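PDB 1XMX: Card1 endonuclease domain-containing protein from Vibrio cholerae, which is of unknown function but carries a Card1-like endonuclease domain of the PDDEXK clan and may therefore bind nucleic acid. Local coordinates for residues 22-27 against 137-142. Sequence-based numbering, arbitrary orientation.
Sequences LDHRTV and QVQDRI
D23, H24 and R25 meet Q139 and R141 in a polar loop-to-loop contact, where the turn after helix 15-22 meets the chain running from the edge strand 136-137 of the N-terminal mixed sheet toward helix 144-150. D23 opens a type I turn that ends at T26, and its OD1 takes the backbone N of R25 on the anti lone pair, an Asx turn. R25 turns back toward D23: its chain bends at chi3 (-61°), and the guanidinium grips the carboxylate side-on, R25 NE on D23 OD1 and R25 NH2 on D23 OD2 at 2.9 Å, the salt bridge. From above the carboxylate plane, Q139 N also binds D23 OD2 (2.9 Å), so each oxygen of this buried acid has two donors. The same R25 NH2 reaches Q137 O at 2.7 Å, though bent at 136°, while R25 NH1 and Q137 N share a water.

The Q139 side chain crosses D23 at about a right angle, its amide stacked on the carboxylate with the planes 16° apart. Q139 OE1 receives H24 N at 2.9 Å from one side of the amide plane, nearly straight, and R141 NE and NH2 from the opposite side, all well out of that plane. Held this way, the R141 guanidinium lies flat on one face of the H24 ring, centres 3.5 Å apart, with NH2 over the rim near ND1 and CE1. Beside the polar contacts, L22 CD1 packs on I142 CB (3.8 Å), and I142 continues the apolar contact onto Y147 and I150 of helix 144-150. Paired with R25, the buried D23 is probably ionised, and the three donors on Q139 OE1 would polarise the amide; each hydrogen bond between the loops joins a side chain of one to the backbone of the other.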
loop_
_atom_site.group_PDB
_atom_site.type_symbol
_atom_site.label_atom_id
_atom_site.label_comp_id
_atom_site.label_asym_id
_atom_site.label_seq_id
_atom_site.Cartn_x
_atom_site.Cartn_y
_atom_site.Cartn_z
ATOM N N LEU A 22 -8.250 -12.911 -9.648
ATOM C CA LEU A 22 -8.747 -11.604 -10.031
ATOM C C LEU A 22 -8.406 -11.201 -11.476
ATOM O O LEU A 22 -8.916 -10.175 -11.996
ATOM C CB LEU A 22 -8.256 -10.523 -9.028
ATOM C CG LEU A 22 -8.545 -10.723 -7.538
ATOM C CD1 LEU A 22 -8.057 -9.536 -6.744
ATOM C CD2 LEU A 22 -10.059 -10.967 -7.268
ATOM N N ASP A 23 -7.495 -11.959 -12.094
ATOM C CA ASP A 23 -6.985 -11.666 -13.431
ATOM C C ASP A 23 -8.182 -12.019 -14.279
ATOM O O ASP A 23 -8.777 -13.091 -14.126
ATOM C CB ASP A 23 -5.831 -12.659 -13.734
ATOM C CG ASP A 23 -5.132 -12.395 -15.019
ATOM O OD1 ASP A 23 -5.759 -12.270 -16.094
ATOM O OD2 ASP A 23 -3.908 -12.233 -14.971
ATOM N N HIS A 24 -8.527 -11.164 -15.220
ATOM C CA HIS A 24 -9.711 -11.430 -16.061
ATOM C C HIS A 24 -9.528 -12.624 -16.973
ATOM O O HIS A 24 -10.525 -13.127 -17.522
ATOM C CB HIS A 24 -9.996 -10.213 -16.956
ATOM C CG HIS A 24 -10.469 -9.012 -16.201
ATOM N ND1 HIS A 24 -10.903 -7.861 -16.827
ATOM C CD2 HIS A 24 -10.586 -8.789 -14.876
ATOM C CE1 HIS A 24 -11.254 -6.973 -15.912
ATOM N NE2 HIS A 24 -11.084 -7.520 -14.721
ATOM N N ARG A 25 -8.276 -13.042 -17.199
ATOM C CA ARG A 25 -8.018 -14.169 -18.121
ATOM C C ARG A 25 -8.247 -15.545 -17.497
ATOM O O ARG A 25 -8.369 -16.531 -18.212
ATOM C CB ARG A 25 -6.618 -14.076 -18.723
ATOM C CG ARG A 25 -6.401 -12.785 -19.522
ATOM C CD ARG A 25 -4.926 -12.576 -19.847
ATOM N NE ARG A 25 -4.175 -12.473 -18.596
ATOM C CZ ARG A 25 -2.869 -12.231 -18.526
ATOM N NH1 ARG A 25 -2.172 -12.121 -19.659
ATOM N NH2 ARG A 25 -2.264 -12.105 -17.332
ATOM N N THR A 26 -8.313 -15.612 -16.168
ATOM C CA THR A 26 -8.444 -16.888 -15.450
ATOM C C THR A 26 -9.887 -17.294 -15.540
ATOM O O THR A 26 -10.793 -16.478 -15.306
ATOM C CB THR A 26 -7.961 -16.755 -13.991
ATOM O OG1 THR A 26 -6.603 -16.323 -14.016
ATOM C CG2 THR A 26 -8.055 -18.083 -13.163
ATOM N N VAL A 27 -10.095 -18.535 -15.976
ATOM C CA VAL A 27 -11.417 -19.127 -16.115
ATOM C C VAL A 27 -12.007 -19.513 -14.727
ATOM O O VAL A 27 -13.156 -19.152 -14.413
ATOM C CB VAL A 27 -11.314 -20.332 -17.096
ATOM C CG1 VAL A 27 -12.629 -21.114 -17.200
ATOM C CG2 VAL A 27 -10.899 -19.812 -18.513
ATOM N N GLN A 137 2.017 -12.383 -17.240
ATOM C CA GLN A 137 2.226 -11.444 -16.158
ATOM C C GLN A 137 0.854 -11.347 -15.465
ATOM O O GLN A 137 -0.133 -11.120 -16.095
ATOM C CB GLN A 137 2.682 -10.113 -16.781
ATOM C CG GLN A 137 2.608 -8.892 -15.908
ATOM C CD GLN A 137 3.396 -9.057 -14.615
ATOM O OE1 GLN A 137 2.897 -8.740 -13.540
ATOM N NE2 GLN A 137 4.640 -9.525 -14.733
ATOM N N VAL A 138 0.759 -11.575 -14.169
ATOM C CA VAL A 138 -0.552 -11.470 -13.517
ATOM C C VAL A 138 -1.124 -10.067 -13.599
ATOM O O VAL A 138 -0.405 -9.105 -13.380
ATOM C CB VAL A 138 -0.453 -11.897 -12.066
ATOM C CG1 VAL A 138 -1.836 -11.741 -11.369
ATOM C CG2 VAL A 138 0.067 -13.391 -12.012
ATOM N N GLN A 139 -2.413 -9.923 -13.930
ATOM C CA GLN A 139 -2.946 -8.569 -14.084
ATOM C C GLN A 139 -2.958 -7.928 -12.708
ATOM O O GLN A 139 -2.900 -8.643 -11.701
ATOM C CB GLN A 139 -4.369 -8.614 -14.635
ATOM C CG GLN A 139 -4.419 -9.134 -16.059
ATOM C CD GLN A 139 -5.798 -9.054 -16.638
ATOM O OE1 GLN A 139 -6.777 -8.928 -15.915
ATOM N NE2 GLN A 139 -5.881 -9.076 -17.953
ATOM N N ASP A 140 -3.137 -6.605 -12.679
ATOM C CA ASP A 140 -3.041 -5.783 -11.494
ATOM C C ASP A 140 -4.426 -5.289 -11.126
ATOM O O ASP A 140 -4.862 -4.265 -11.611
ATOM C CB ASP A 140 -2.096 -4.610 -11.797
ATOM C CG ASP A 140 -0.665 -5.092 -12.098
ATOM O OD1 ASP A 140 -0.319 -6.066 -11.438
ATOM O OD2 ASP A 140 0.064 -4.548 -12.986
ATOM N N ARG A 141 -5.112 -6.022 -10.257
ATOM C CA ARG A 141 -6.541 -5.829 -9.973
ATOM C C ARG A 141 -6.859 -5.609 -8.497
ATOM O O ARG A 141 -7.780 -4.876 -8.152
ATOM C CB ARG A 141 -7.324 -7.071 -10.416
ATOM C CG ARG A 141 -7.236 -7.396 -11.933
ATOM C CD ARG A 141 -7.770 -6.301 -12.747
ATOM N NE ARG A 141 -7.726 -6.691 -14.155
ATOM C CZ ARG A 141 -8.085 -5.906 -15.161
ATOM N NH1 ARG A 141 -8.483 -4.662 -14.919
ATOM N NH2 ARG A 141 -8.033 -6.373 -16.415
ATOM N N ILE A 142 -6.155 -6.300 -7.621
ATOM C CA ILE A 142 -6.361 -6.161 -6.170
ATOM C C ILE A 142 -6.216 -4.705 -5.704
ATOM O O ILE A 142 -5.391 -3.928 -6.227
ATOM C CB ILE A 142 -5.431 -7.151 -5.388
ATOM C CG1 ILE A 142 -6.004 -7.495 -4.006
ATOM C CG2 ILE A 142 -3.961 -6.671 -5.323
ATOM C CD1 ILE A 142 -4.958 -8.049 -3.121
HETATM O O HOH W 1 0.927 -11.646 -19.996
#